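Local coordinates for protein phenazine-1-carboxylate N-methyltransferase (PDB 2IP2) that transfers a methyl group from S-adenosyl-L-methionine to phenazine-1-carboxylate, giving 5-methylphenazine-1-carboxylate on the way to the virulence pigment pyocyanin, at residues G129-F132 with Y133-L136; C139-A142 with G143-F146; D54-R57 with I58-M62; Y79-T82 with P83-L87. All coordinates share one frame; numbering follows the deposited sequence.

Contact 1: residues G129-F132 with Y133-L136; sequences GEDF and YSYL
Asp131 OD2 is gripped twice: by the amide of Ser134, with Ser134 N to Asp131 OD2 at 3.2 Å, and by a water that donates to the same oxygen. The water also accepts from Tyr133 N, 3.0 Å from the water oxygen, so it links the capping carboxylate to the amide of Tyr133. Asp131 is thus the N-cap of helix 132-138. Its first torsion (chi1 82°) sets CG between the backbone N and the carbonyl carbon, which swings the carboxylate back over the first turn; the Ser134 amide meets OD2 from above the carboxylate plane. Ser134 OG also donates to Asp131 OD1, but that contact is modelled so short that its length is doubtful.

On another side of the turn the edge of Phe132 points into the face of Tyr133, with centroids 5.1 Å apart, and Phe132 CD2 sits over the middle of the tyrosine ring. Leu136 lies over a face of the Phe132 ring, its CG 4.2 Å from the ring centroid of Phe132. Glu130 reaches along the turn in an extended chain, OE1 coming to the edge of the Tyr135 ring at CD1, while OE2 forms a salt bridge with Arg138. Tyr135 OH bonds to Glu105. With its carboxylate at the amide end of a helix, Asp131 would probably be stabilised as the anion.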
ATOM      1  N   GLY A 129      -4.379  -2.543 -22.936  1.00 28.56           N
ATOM      2  CA  GLY A 129      -4.333  -2.239 -24.375  1.00 30.17           C
ATOM      3  C   GLY A 129      -5.681  -1.732 -24.869  1.00 29.85           C
ATOM      4  O   GLY A 129      -6.008  -1.864 -26.067  1.00 31.05           O
ATOM      5  N   GLU A 130      -6.455  -1.159 -23.960  1.00 29.75           N
ATOM      6  CA  GLU A 130      -7.851  -0.795 -24.203  1.00 29.65           C
ATOM      7  C   GLU A 130      -8.336   0.194 -23.139  1.00 29.57           C
ATOM      8  O   GLU A 130      -8.004   0.027 -21.941  1.00 29.87           O
ATOM      9  CB  GLU A 130      -8.706  -2.074 -24.114  1.00 31.21           C
ATOM     10  CG  GLU A 130     -10.116  -1.883 -24.545  1.00 32.74           C
ATOM     11  CD  GLU A 130     -10.974  -3.161 -24.410  1.00 33.51           C
ATOM     12  OE1 GLU A 130     -10.549  -4.135 -23.792  1.00 37.48           O
ATOM     13  OE2 GLU A 130     -12.101  -3.179 -24.923  1.00 39.30           O
ATOM     14  N   ASP A 131      -9.136   1.187 -23.519  1.00 27.61           N
ATOM     15  CA  ASP A 131      -9.557   2.133 -22.523  1.00 28.91           C
ATOM     16  C   ASP A 131     -10.576   1.511 -21.575  1.00 27.68           C
ATOM     17  O   ASP A 131     -11.302   0.573 -21.947  1.00 26.44           O
ATOM     18  CB  ASP A 131     -10.004   3.475 -23.133  1.00 30.71           C
ATOM     19  CG  ASP A 131     -11.413   3.440 -23.636  1.00 31.62           C
ATOM     20  OD1 ASP A 131     -11.594   3.120 -24.832  1.00 40.50           O
ATOM     21  OD2 ASP A 131     -12.342   3.745 -22.855  1.00 32.31           O
ATOM     22  N   PHE A 132     -10.618   2.030 -20.351  1.00 27.10           N
ATOM     23  CA  PHE A 132     -11.409   1.445 -19.267  1.00 27.16           C
ATOM     24  C   PHE A 132     -12.909   1.221 -19.600  1.00 26.47           C
ATOM     25  O   PHE A 132     -13.435   0.113 -19.421  1.00 26.28           O
ATOM     26  CB  PHE A 132     -11.302   2.338 -18.009  1.00 27.51           C
ATOM     27  CG  PHE A 132     -12.012   1.773 -16.788  1.00 27.17           C
ATOM     28  CD1 PHE A 132     -11.605   0.561 -16.252  1.00 29.01           C
ATOM     29  CD2 PHE A 132     -13.141   2.399 -16.255  1.00 29.80           C
ATOM     30  CE1 PHE A 132     -12.251  -0.007 -15.128  1.00 28.34           C
ATOM     31  CE2 PHE A 132     -13.799   1.837 -15.118  1.00 31.79           C
ATOM     32  CZ  PHE A 132     -13.327   0.618 -14.578  1.00 30.56           C
ATOM     33  N   TYR A 133     -13.595   2.283 -20.007  1.00 27.60           N
ATOM     34  CA  TYR A 133     -15.032   2.153 -20.308  1.00 29.95           C
ATOM     35  C   TYR A 133     -15.298   1.325 -21.558  1.00 29.18           C
ATOM     36  O   TYR A 133     -16.307   0.628 -21.599  1.00 31.01           O
ATOM     37  CB  TYR A 133     -15.769   3.501 -20.386  1.00 31.97           C
ATOM     38  CG  TYR A 133     -15.846   4.116 -19.018  1.00 35.14           C
ATOM     39  CD1 TYR A 133     -16.563   3.478 -17.999  1.00 36.65           C
ATOM     40  CD2 TYR A 133     -15.139   5.305 -18.717  1.00 38.38           C
ATOM     41  CE1 TYR A 133     -16.609   4.017 -16.697  1.00 39.54           C
ATOM     42  CE2 TYR A 133     -15.173   5.850 -17.431  1.00 39.08           C
ATOM     43  CZ  TYR A 133     -15.910   5.201 -16.429  1.00 41.47           C
ATOM     44  OH  TYR A 133     -15.949   5.748 -15.151  1.00 44.74           O
ATOM     45  N   SER A 134     -14.383   1.345 -22.518  1.00 28.36           N
ATOM     46  CA  SER A 134     -14.521   0.415 -23.680  1.00 28.98           C
ATOM     47  C   SER A 134     -14.435  -1.030 -23.217  1.00 28.88           C
ATOM     48  O   SER A 134     -15.258  -1.863 -23.649  1.00 27.67           O
ATOM     49  CB  SER A 134     -13.482   0.664 -24.758  1.00 29.89           C
ATOM     50  OG  SER A 134     -13.638   1.964 -25.265  1.00 34.29           O
ATOM     51  N   TYR A 135     -13.442  -1.313 -22.351  1.00 28.48           N
ATOM     52  CA  TYR A 135     -13.274  -2.641 -21.687  1.00 29.11           C
ATOM     53  C   TYR A 135     -14.512  -3.118 -20.938  1.00 28.16           C
ATOM     54  O   TYR A 135     -14.874  -4.292 -21.068  1.00 28.87           O
ATOM     55  CB  TYR A 135     -12.059  -2.602 -20.719  1.00 29.83           C
ATOM     56  CG  TYR A 135     -11.794  -3.818 -19.874  1.00 31.58           C
ATOM     57  CD1 TYR A 135     -11.095  -4.904 -20.375  1.00 35.21           C
ATOM     58  CD2 TYR A 135     -12.210  -3.859 -18.531  1.00 34.55           C
ATOM     59  CE1 TYR A 135     -10.838  -6.047 -19.566  1.00 35.15           C
ATOM     60  CE2 TYR A 135     -11.957  -4.977 -17.727  1.00 33.60           C
ATOM     61  CZ  TYR A 135     -11.301  -6.062 -18.260  1.00 34.74           C
ATOM     62  OH  TYR A 135     -11.046  -7.159 -17.466  1.00 35.82           O
ATOM     63  N   LEU A 136     -15.110  -2.254 -20.109  1.00 28.09           N
ATOM     64  CA  LEU A 136     -16.325  -2.594 -19.344  1.00 29.04           C
ATOM     65  C   LEU A 136     -17.531  -2.908 -20.248  1.00 30.64           C
ATOM     66  O   LEU A 136     -18.244  -3.882 -19.996  1.00 30.60           O
ATOM     67  CB  LEU A 136     -16.725  -1.473 -18.367  1.00 28.62           C
ATOM     68  CG  LEU A 136     -15.744  -1.233 -17.213  1.00 28.06           C
ATOM     69  CD1 LEU A 136     -16.460  -0.210 -16.320  1.00 32.81           C
ATOM     70  CD2 LEU A 136     -15.381  -2.462 -16.438  1.00 25.12           C
TER
HETATM   71  O   HOH W   1     -12.228   4.826 -20.618  1.00 32.40           O

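Contact 2: residues C139-A142 with G143-F146; sequences CPDA and GRRF
Asp141 and Arg144, three residues apart on the first turns of helix 140-150, run side by side and point the same way, making an i to i+3 salt bridge. The arginine comes to the aspartate side-on, and two of its nitrogens, NE and NH2, converge on one oxygen: Arg144 NH2 to Asp141 OD1 is 2.9 Å, and Arg144 NE to Asp141 OD1 is 3.0 Å. OD1 lies in the guanidinium plane, yet the two flat groups stand almost upright to each other, 87° apart. NH2 meets OD1 nearly end-on to its C-O bond, whereas NE comes from above the carboxylate plane. Arg144 is extended through chi1 and chi2, and a bend at chi3 (64°) turns its NE edge to the aspartate. Both residues were also modelled in a second conformation, so the grip described holds for one modelled pair and its permanence is doubtful.

Arg145 takes another course. It too is bent at chi3, and this lays one face of its guanidinium over the backbone of Ala142, with Arg145 NH2 3.6 Å from Ala142 CA. Its charge is answered elsewhere, by Glu105. Farther round, Phe146 carries its ring away from the turn to meet Phe132 edge-to-face.

Cys139 is the first residue to leave helical geometry after helix 132-138 and is the N-cap of the next, which Pro140 opens. The first i to i+4 backbone bond closes over this joint: Gly143 N to Cys139 O, 2.9 Å and nearly straight at 175°.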
ATOM      1  N   CYS A 139     -16.664  -6.274 -22.150  1.00 38.87           N
ATOM      2  CA  CYS A 139     -16.516  -7.493 -21.374  1.00 38.90           C
ATOM      3  C   CYS A 139     -17.602  -7.481 -20.327  1.00 39.29           C
ATOM      4  O   CYS A 139     -17.447  -6.870 -19.255  1.00 39.31           O
ATOM      5  CB  CYS A 139     -15.167  -7.556 -20.668  0.60 38.60           C
ATOM      6  SG  CYS A 139     -13.763  -7.643 -21.741  0.60 36.56           S
ATOM      7  N   PRO A 140     -18.723  -8.160 -20.624  1.00 38.76           N
ATOM      8  CA  PRO A 140     -19.838  -8.128 -19.692  1.00 37.38           C
ATOM      9  C   PRO A 140     -19.497  -8.562 -18.244  1.00 35.47           C
ATOM     10  O   PRO A 140     -20.016  -7.967 -17.308  1.00 33.75           O
ATOM     11  CB  PRO A 140     -20.854  -9.080 -20.348  1.00 38.33           C
ATOM     12  CG  PRO A 140     -20.552  -8.947 -21.839  1.00 40.25           C
ATOM     13  CD  PRO A 140     -19.028  -8.965 -21.826  1.00 38.13           C
ATOM     14  N   ASP A 141     -18.645  -9.578 -18.072  1.00 35.05           N
ATOM     15  CA  ASP A 141     -18.291 -10.035 -16.716  1.00 33.56           C
ATOM     16  C   ASP A 141     -17.536  -8.939 -15.963  1.00 31.83           C
ATOM     17  O   ASP A 141     -17.760  -8.775 -14.780  1.00 30.25           O
ATOM     18  CB  ASP A 141     -17.508 -11.339 -16.763  0.50 34.18           C
ATOM     19  CG  ASP A 141     -18.184 -12.448 -15.961  0.50 36.66           C
ATOM     20  OD1 ASP A 141     -18.402 -12.267 -14.741  0.50 36.01           O
ATOM     21  OD2 ASP A 141     -18.516 -13.495 -16.562  0.50 37.86           O
ATOM     22  N   ALA A 142     -16.672  -8.197 -16.668  1.00 30.38           N
ATOM     23  CA  ALA A 142     -15.883  -7.119 -16.038  1.00 30.09           C
ATOM     24  C   ALA A 142     -16.834  -5.982 -15.666  1.00 28.73           C
ATOM     25  O   ALA A 142     -16.812  -5.444 -14.542  1.00 28.05           O
ATOM     26  CB  ALA A 142     -14.791  -6.647 -16.990  1.00 29.66           C
ATOM     27  N   GLY A 143     -17.720  -5.667 -16.596  1.00 27.79           N
ATOM     28  CA  GLY A 143     -18.765  -4.686 -16.335  1.00 27.42           C
ATOM     29  C   GLY A 143     -19.611  -5.027 -15.100  1.00 27.70           C
ATOM     30  O   GLY A 143     -19.822  -4.170 -14.240  1.00 26.99           O
ATOM     31  N   ARG A 144     -20.094  -6.271 -15.029  1.00 26.91           N
ATOM     32  CA  ARG A 144     -20.778  -6.792 -13.838  1.00 27.80           C
ATOM     33  C   ARG A 144     -19.966  -6.620 -12.546  1.00 26.88           C
ATOM     34  O   ARG A 144     -20.447  -6.090 -11.543  1.00 26.74           O
ATOM     35  CB  ARG A 144     -21.061  -8.292 -14.036  0.50 27.71           C
ATOM     36  CG  ARG A 144     -21.891  -8.968 -12.916  0.50 28.00           C
ATOM     37  CD  ARG A 144     -21.965 -10.497 -13.126  0.50 28.86           C
ATOM     38  NE  ARG A 144     -20.657 -11.164 -13.030  0.50 28.65           N
ATOM     39  CZ  ARG A 144     -20.001 -11.379 -11.887  0.50 28.82           C
ATOM     40  NH1 ARG A 144     -20.524 -10.992 -10.739  0.50 24.89           N
ATOM     41  NH2 ARG A 144     -18.828 -12.011 -11.895  0.50 27.13           N
ATOM     42  N   ARG A 145     -18.724  -7.050 -12.579  1.00 25.55           N
ATOM     43  CA  ARG A 145     -17.863  -6.886 -11.390  1.00 24.69           C
ATOM     44  C   ARG A 145     -17.604  -5.447 -10.980  1.00 24.03           C
ATOM     45  O   ARG A 145     -17.468  -5.111  -9.746  1.00 23.65           O
ATOM     46  CB  ARG A 145     -16.564  -7.600 -11.638  1.00 24.30           C
ATOM     47  CG  ARG A 145     -16.732  -9.152 -11.555  1.00 28.80           C
ATOM     48  CD  ARG A 145     -15.377  -9.844 -11.634  1.00 31.40           C
ATOM     49  NE  ARG A 145     -14.780  -9.759 -12.959  1.00 33.64           N
ATOM     50  CZ  ARG A 145     -13.727  -8.989 -13.228  1.00 33.46           C
ATOM     51  NH1 ARG A 145     -13.160  -8.285 -12.254  1.00 37.74           N
ATOM     52  NH2 ARG A 145     -13.245  -8.921 -14.459  1.00 34.57           N
ATOM     53  N   PHE A 146     -17.516  -4.568 -11.977  1.00 23.91           N
ATOM     54  CA  PHE A 146     -17.218  -3.169 -11.633  1.00 24.55           C
ATOM     55  C   PHE A 146     -18.410  -2.534 -10.914  1.00 25.01           C
ATOM     56  O   PHE A 146     -18.238  -1.743  -9.936  1.00 25.73           O
ATOM     57  CB  PHE A 146     -16.760  -2.336 -12.855  1.00 23.62           C
ATOM     58  CG  PHE A 146     -16.410  -0.908 -12.480  1.00 25.55           C
ATOM     59  CD1 PHE A 146     -15.348  -0.671 -11.605  1.00 28.99           C
ATOM     60  CD2 PHE A 146     -17.168   0.162 -12.922  1.00 26.32           C
ATOM     61  CE1 PHE A 146     -15.059   0.652 -11.178  1.00 26.14           C
ATOM     62  CE2 PHE A 146     -16.811   1.490 -12.552  1.00 27.77           C
ATOM     63  CZ  PHE A 146     -15.765   1.681 -11.680  1.00 28.49           C
TER

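Contact 3: residues D54-R57 with I58-M62; sequences DAER and IHRLM
Ile58 N bonds back to Asp54 O at 3.1 Å, the opening rung of helix 55-67, which, with the hairpin of strands 71-72 and 78-81, belongs to a dimerisation domain of helix-turn-helix type, consistent with a winged helix. The following i to i+4 rungs run on regularly, His59 N meeting Ala55 O at 2.8 Å and Leu61 N meeting Arg57 O at 3.0 Å.

Capping comes from Asp54. Its OD1 accepts from Arg57 N, which meets it nearly along its C-O bond, so the carboxylate takes up a first-turn amide that otherwise has just a weak bond to Asp54 O.

Charge pairs are looser. Glu56 and Arg60 lie side by side with their planes only 21° apart, but Glu56 OE1 stays 3.7 Å from Arg60 NH1, a long salt bridge. Arg60 has stronger partners in the second subunit, Asp288 and the carbonyl of Gly297; Arg57, likewise, gives NE and NH2 to the carbonyls of Leu117 and Leu118 of that subunit. The helix start thus presents its arginines to the dimer interface.

Apolar packing involves Ile58, set against helix 44-51, and Leu61 and Met62, both on Leu33. Arg57, bent at chi3 (-71°), folds its guanidinium back toward the cap, where Asp54 CB rests 3.3 Å above the guanidinium plane of Arg57, offset toward its rim.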
ATOM      1  N   ASP A  54      -1.601 -24.334   4.080  1.00 29.20           N
ATOM      2  CA  ASP A  54      -0.984 -25.091   5.141  1.00 30.51           C
ATOM      3  C   ASP A  54      -1.097 -24.240   6.398  1.00 29.44           C
ATOM      4  O   ASP A  54      -1.211 -23.022   6.312  1.00 27.55           O
ATOM      5  CB  ASP A  54       0.427 -25.456   4.653  1.00 32.36           C
ATOM      6  CG  ASP A  54       1.465 -25.281   5.659  1.00 38.11           C
ATOM      7  OD1 ASP A  54       1.837 -24.134   5.938  1.00 46.13           O
ATOM      8  OD2 ASP A  54       1.939 -26.308   6.157  1.00 45.90           O
ATOM      9  N   ALA A  55      -1.145 -24.874   7.562  1.00 28.11           N
ATOM     10  CA  ALA A  55      -1.444 -24.177   8.797  1.00 25.93           C
ATOM     11  C   ALA A  55      -0.423 -23.052   9.087  1.00 26.61           C
ATOM     12  O   ALA A  55      -0.813 -21.977   9.533  1.00 25.35           O
ATOM     13  CB  ALA A  55      -1.512 -25.177   9.979  1.00 28.04           C
ATOM     14  N   GLU A  56       0.848 -23.304   8.772  1.00 25.39           N
ATOM     15  CA  GLU A  56       1.919 -22.333   9.037  1.00 28.05           C
ATOM     16  C   GLU A  56       1.725 -21.050   8.227  1.00 27.18           C
ATOM     17  O   GLU A  56       1.873 -19.950   8.770  1.00 28.15           O
ATOM     18  CB  GLU A  56       3.282 -22.945   8.774  1.00 28.02           C
ATOM     19  CG  GLU A  56       4.366 -22.088   9.439  1.00 36.99           C
ATOM     20  CD  GLU A  56       5.752 -22.194   8.762  1.00 44.09           C
ATOM     21  OE1 GLU A  56       6.623 -21.332   9.045  1.00 45.84           O
ATOM     22  OE2 GLU A  56       5.951 -23.113   7.931  1.00 45.62           O
ATOM     23  N   ARG A  57       1.334 -21.189   6.961  1.00 25.92           N
ATOM     24  CA  ARG A  57       1.140 -19.995   6.115  1.00 24.82           C
ATOM     25  C   ARG A  57      -0.080 -19.247   6.533  1.00 25.21           C
ATOM     26  O   ARG A  57      -0.075 -18.026   6.574  1.00 25.18           O
ATOM     27  CB  ARG A  57       1.082 -20.358   4.622  1.00 25.02           C
ATOM     28  CG  ARG A  57       2.422 -20.936   4.188  1.00 23.15           C
ATOM     29  CD  ARG A  57       2.499 -21.085   2.637  1.00 23.54           C
ATOM     30  NE  ARG A  57       1.667 -22.140   2.044  1.00 25.57           N
ATOM     31  CZ  ARG A  57       1.969 -23.440   2.053  1.00 25.73           C
ATOM     32  NH1 ARG A  57       3.108 -23.848   2.604  1.00 25.80           N
ATOM     33  NH2 ARG A  57       1.158 -24.321   1.469  1.00 26.23           N
ATOM     34  N   ILE A  58      -1.158 -19.974   6.851  1.00 23.78           N
ATOM     35  CA  ILE A  58      -2.323 -19.297   7.389  1.00 24.20           C
ATOM     36  C   ILE A  58      -2.019 -18.556   8.663  1.00 23.67           C
ATOM     37  O   ILE A  58      -2.461 -17.397   8.853  1.00 24.30           O
ATOM     38  CB  ILE A  58      -3.580 -20.233   7.575  1.00 23.42           C
ATOM     39  CG1 ILE A  58      -3.994 -20.779   6.201  1.00 23.77           C
ATOM     40  CG2 ILE A  58      -4.741 -19.454   8.326  1.00 23.80           C
ATOM     41  CD1 ILE A  58      -4.575 -19.770   5.138  1.00 23.49           C
ATOM     42  N   HIS A  59      -1.254 -19.199   9.518  1.00 23.26           N
ATOM     43  CA  HIS A  59      -0.849 -18.587  10.761  1.00 24.09           C
ATOM     44  C   HIS A  59      -0.154 -17.255  10.523  1.00 23.63           C
ATOM     45  O   HIS A  59      -0.437 -16.236  11.231  1.00 24.81           O
ATOM     46  CB  HIS A  59       0.086 -19.489  11.575  1.00 26.49           C
ATOM     47  CG  HIS A  59       0.444 -18.891  12.907  1.00 26.15           C
ATOM     48  ND1 HIS A  59      -0.461 -18.822  13.949  1.00 31.46           N
ATOM     49  CD2 HIS A  59       1.574 -18.286  13.349  1.00 30.94           C
ATOM     50  CE1 HIS A  59       0.108 -18.219  14.984  1.00 29.07           C
ATOM     51  NE2 HIS A  59       1.340 -17.877  14.644  1.00 29.10           N
ATOM     52  N   ARG A  60       0.775 -17.236   9.562  1.00 22.48           N
ATOM     53  CA  ARG A  60       1.555 -16.016   9.338  1.00 23.14           C
ATOM     54  C   ARG A  60       0.723 -14.903   8.702  1.00 21.97           C
ATOM     55  O   ARG A  60       0.873 -13.688   9.014  1.00 22.23           O
ATOM     56  CB  ARG A  60       2.762 -16.347   8.494  1.00 23.09           C
ATOM     57  CG  ARG A  60       3.769 -17.246   9.292  1.00 26.69           C
ATOM     58  CD  ARG A  60       4.712 -17.942   8.370  1.00 26.36           C
ATOM     59  NE  ARG A  60       5.753 -17.003   7.915  1.00 25.99           N
ATOM     60  CZ  ARG A  60       6.790 -17.320   7.158  1.00 22.66           C
ATOM     61  NH1 ARG A  60       6.918 -18.541   6.620  1.00 23.68           N
ATOM     62  NH2 ARG A  60       7.701 -16.382   6.877  1.00 22.89           N
ATOM     63  N   LEU A  61      -0.138 -15.304   7.776  1.00 20.02           N
ATOM     64  CA  LEU A  61      -1.071 -14.330   7.207  1.00 21.22           C
ATOM     65  C   LEU A  61      -1.972 -13.748   8.293  1.00 21.65           C
ATOM     66  O   LEU A  61      -2.181 -12.537   8.367  1.00 21.47           O
ATOM     67  CB  LEU A  61      -1.888 -14.967   6.043  1.00 20.83           C
ATOM     68  CG  LEU A  61      -2.999 -14.074   5.392  1.00 18.28           C
ATOM     69  CD1 LEU A  61      -2.377 -12.859   4.731  1.00 22.25           C
ATOM     70  CD2 LEU A  61      -3.679 -14.974   4.333  1.00 22.88           C
ATOM     71  N   MET A  62      -2.584 -14.632   9.107  1.00 22.55           N
ATOM     72  CA  MET A  62      -3.561 -14.175  10.097  1.00 22.39           C
ATOM     73  C   MET A  62      -2.864 -13.313  11.181  1.00 23.07           C
ATOM     74  O   MET A  62      -3.454 -12.340  11.613  1.00 24.73           O
ATOM     75  CB  MET A  62      -4.309 -15.363  10.740  1.00 22.75           C
ATOM     76  CG  MET A  62      -5.270 -16.143   9.772  1.00 20.72           C
ATOM     77  SD  MET A  62      -6.608 -15.066   9.221  1.00 25.05           S
ATOM     78  CE  MET A  62      -7.365 -14.512  10.766  1.00 19.96           C
TER

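Contact 4: residues Y79-T82 with P83-L87; sequences YANT and PTSHL
Ser85 OG is held from two sides: it donates to Asn81 OD1 at 2.6 Å and accepts from Thr82 N at 2.9 Å. The hydroxyl meets OD1 in the plane of the Asn81 amide, on a lone pair. A first torsion of 73° places Ser85 OG between its own backbone N and carbonyl carbon, turned back toward the strand end. Thr82 answers through its side chain, OG1 accepting from Ser85 N at 3.2 Å, although the position of OG1 is less certain. Thr82 O then takes His86 N at 2.9 Å. The His86 ring turns one face to Asn81 CB, its plane 43° from that of the amide; Asn81 CB is 3.6 Å from the centroid of the His86 ring, a CH-pi contact offset toward the rim.

What fixes Asn81 lies one shell farther out. Its ND2 donates to Glu38 and to the carbonyl of Ala34, so both ends of the amide are engaged and its flip is settled. Farther out, Pro83 packs on Ala8 and Thr84 on Leu12 of the second subunit. Thr82 and Ser85 together form a capping box, which turns the chain from strand 78-81 of the hairpin into the short, weakly bonded helix about 83-86.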
ATOM      1  N   TYR A  79     -10.128 -17.463  15.760  1.00 31.21           N
ATOM      2  CA  TYR A  79     -10.154 -16.131  15.120  1.00 28.62           C
ATOM      3  C   TYR A  79     -11.572 -15.613  15.076  1.00 28.52           C
ATOM      4  O   TYR A  79     -12.513 -16.402  15.106  1.00 26.63           O
ATOM      5  CB  TYR A  79      -9.657 -16.274  13.688  1.00 28.60           C
ATOM      6  CG  TYR A  79      -8.196 -16.581  13.612  1.00 27.85           C
ATOM      7  CD1 TYR A  79      -7.244 -15.678  14.119  1.00 29.00           C
ATOM      8  CD2 TYR A  79      -7.766 -17.763  13.039  1.00 28.50           C
ATOM      9  CE1 TYR A  79      -5.859 -15.977  14.067  1.00 27.36           C
ATOM     10  CE2 TYR A  79      -6.388 -18.075  12.960  1.00 26.01           C
ATOM     11  CZ  TYR A  79      -5.446 -17.174  13.445  1.00 26.55           C
ATOM     12  OH  TYR A  79      -4.108 -17.488  13.398  1.00 24.63           O
ATOM     13  N   ALA A  80     -11.742 -14.299  14.904  1.00 27.50           N
ATOM     14  CA  ALA A  80     -13.082 -13.726  14.868  1.00 26.96           C
ATOM     15  C   ALA A  80     -13.032 -12.457  14.005  1.00 26.82           C
ATOM     16  O   ALA A  80     -11.977 -11.816  13.894  1.00 26.48           O
ATOM     17  CB  ALA A  80     -13.557 -13.373  16.345  1.00 26.92           C
ATOM     18  N   ASN A  81     -14.161 -12.093  13.408  1.00 26.66           N
ATOM     19  CA  ASN A  81     -14.221 -10.839  12.657  1.00 27.69           C
ATOM     20  C   ASN A  81     -14.157  -9.578  13.538  1.00 29.60           C
ATOM     21  O   ASN A  81     -14.449  -9.636  14.749  1.00 29.09           O
ATOM     22  CB  ASN A  81     -15.464 -10.865  11.749  1.00 27.47           C
ATOM     23  CG  ASN A  81     -15.226 -11.712  10.512  1.00 27.64           C
ATOM     24  OD1 ASN A  81     -14.247 -11.483   9.784  1.00 26.74           O
ATOM     25  ND2 ASN A  81     -16.065 -12.738  10.299  1.00 29.54           N
ATOM     26  N   THR A  82     -13.770  -8.458  12.909  1.00 30.44           N
ATOM     27  CA  THR A  82     -13.755  -7.119  13.499  1.00 30.47           C
ATOM     28  C   THR A  82     -14.686  -6.244  12.631  1.00 32.45           C
ATOM     29  O   THR A  82     -15.102  -6.690  11.544  1.00 32.23           O
ATOM     30  CB  THR A  82     -12.327  -6.547  13.516  1.00 32.19           C
ATOM     31  OG1 THR A  82     -11.792  -6.509  12.174  1.00 32.71           O
ATOM     32  CG2 THR A  82     -11.387  -7.381  14.463  1.00 31.61           C
ATOM     33  N   PRO A  83     -15.080  -5.033  13.103  1.00 32.42           N
ATOM     34  CA  PRO A  83     -15.802  -4.169  12.151  1.00 32.40           C
ATOM     35  C   PRO A  83     -15.122  -4.026  10.758  1.00 31.44           C
ATOM     36  O   PRO A  83     -15.831  -3.991   9.746  1.00 29.99           O
ATOM     37  CB  PRO A  83     -15.882  -2.796  12.849  1.00 31.85           C
ATOM     38  CG  PRO A  83     -15.475  -3.042  14.302  1.00 33.18           C
ATOM     39  CD  PRO A  83     -14.983  -4.453  14.462  1.00 33.67           C
ATOM     40  N   THR A  84     -13.793  -3.982  10.724  1.00 30.49           N
ATOM     41  CA  THR A  84     -13.058  -3.876   9.461  1.00 30.90           C
ATOM     42  C   THR A  84     -13.252  -5.165   8.604  1.00 29.73           C
ATOM     43  O   THR A  84     -13.611  -5.069   7.424  1.00 28.06           O
ATOM     44  CB  THR A  84     -11.530  -3.566   9.663  1.00 31.50           C
ATOM     45  OG1 THR A  84     -11.377  -2.309  10.337  1.00 37.02           O
ATOM     46  CG2 THR A  84     -10.851  -3.410   8.311  1.00 34.22           C
ATOM     47  N   SER A  85     -13.034  -6.345   9.198  1.00 28.76           N
ATOM     48  CA  SER A  85     -13.121  -7.600   8.407  1.00 27.87           C
ATOM     49  C   SER A  85     -14.556  -7.989   7.980  1.00 27.25           C
ATOM     50  O   SER A  85     -14.774  -8.631   6.958  1.00 26.85           O
ATOM     51  CB  SER A  85     -12.388  -8.756   9.078  1.00 27.63           C
ATOM     52  OG  SER A  85     -13.066  -9.260  10.228  1.00 27.96           O
ATOM     53  N   HIS A  86     -15.536  -7.605   8.781  1.00 27.31           N
ATOM     54  CA  HIS A  86     -16.961  -7.709   8.368  1.00 28.13           C
ATOM     55  C   HIS A  86     -17.217  -7.054   7.022  1.00 27.06           C
ATOM     56  O   HIS A  86     -18.016  -7.517   6.231  1.00 25.05           O
ATOM     57  CB  HIS A  86     -17.867  -7.116   9.462  1.00 28.76           C
ATOM     58  CG  HIS A  86     -18.127  -8.053  10.600  1.00 31.62           C
ATOM     59  ND1 HIS A  86     -18.617  -9.328  10.418  1.00 32.92           N
ATOM     60  CD2 HIS A  86     -18.007  -7.883  11.939  1.00 32.55           C
ATOM     61  CE1 HIS A  86     -18.775  -9.908  11.592  1.00 30.36           C
ATOM     62  NE2 HIS A  86     -18.418  -9.050  12.530  1.00 28.83           N
ATOM     63  N   LEU A  87     -16.479  -5.992   6.737  1.00 27.41           N
ATOM     64  CA  LEU A  87     -16.608  -5.345   5.428  1.00 28.56           C
ATOM     65  C   LEU A  87     -16.047  -6.161   4.278  1.00 27.74           C
ATOM     66  O   LEU A  87     -16.272  -5.837   3.098  1.00 29.47           O
ATOM     67  CB  LEU A  87     -15.941  -3.973   5.464  1.00 27.68           C
ATOM     68  CG  LEU A  87     -16.653  -2.892   6.286  1.00 30.76           C
ATOM     69  CD1 LEU A  87     -15.685  -1.782   6.444  1.00 30.99           C
ATOM     70  CD2 LEU A  87     -17.843  -2.409   5.481  1.00 33.41           C
TER

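Overall arrangement
The four contacts fall into two pairs. Contacts 1 and 2 lie on consecutive helices, centres 11 Å apart, and pack directly: Leu136 CD1 is 3.5 Å from Phe146 CD2, and Tyr135 CE2 is 3.4 Å from Ala142 CB. Contacts 3 and 4 belong to the dimerisation domain, centres 18 Å apart, joined where Tyr79 OH rests 3.4 Å from Met62 CB; both also touch the second subunit. Between the pairs, contacts 2 and 4 come nearest, their closest atoms about 13 Å apart. The first pair is the one near the predicted S-adenosyl-L-methionine site: the side chains of Tyr133 and Phe146 each lie about 8 Å from that of Arg241.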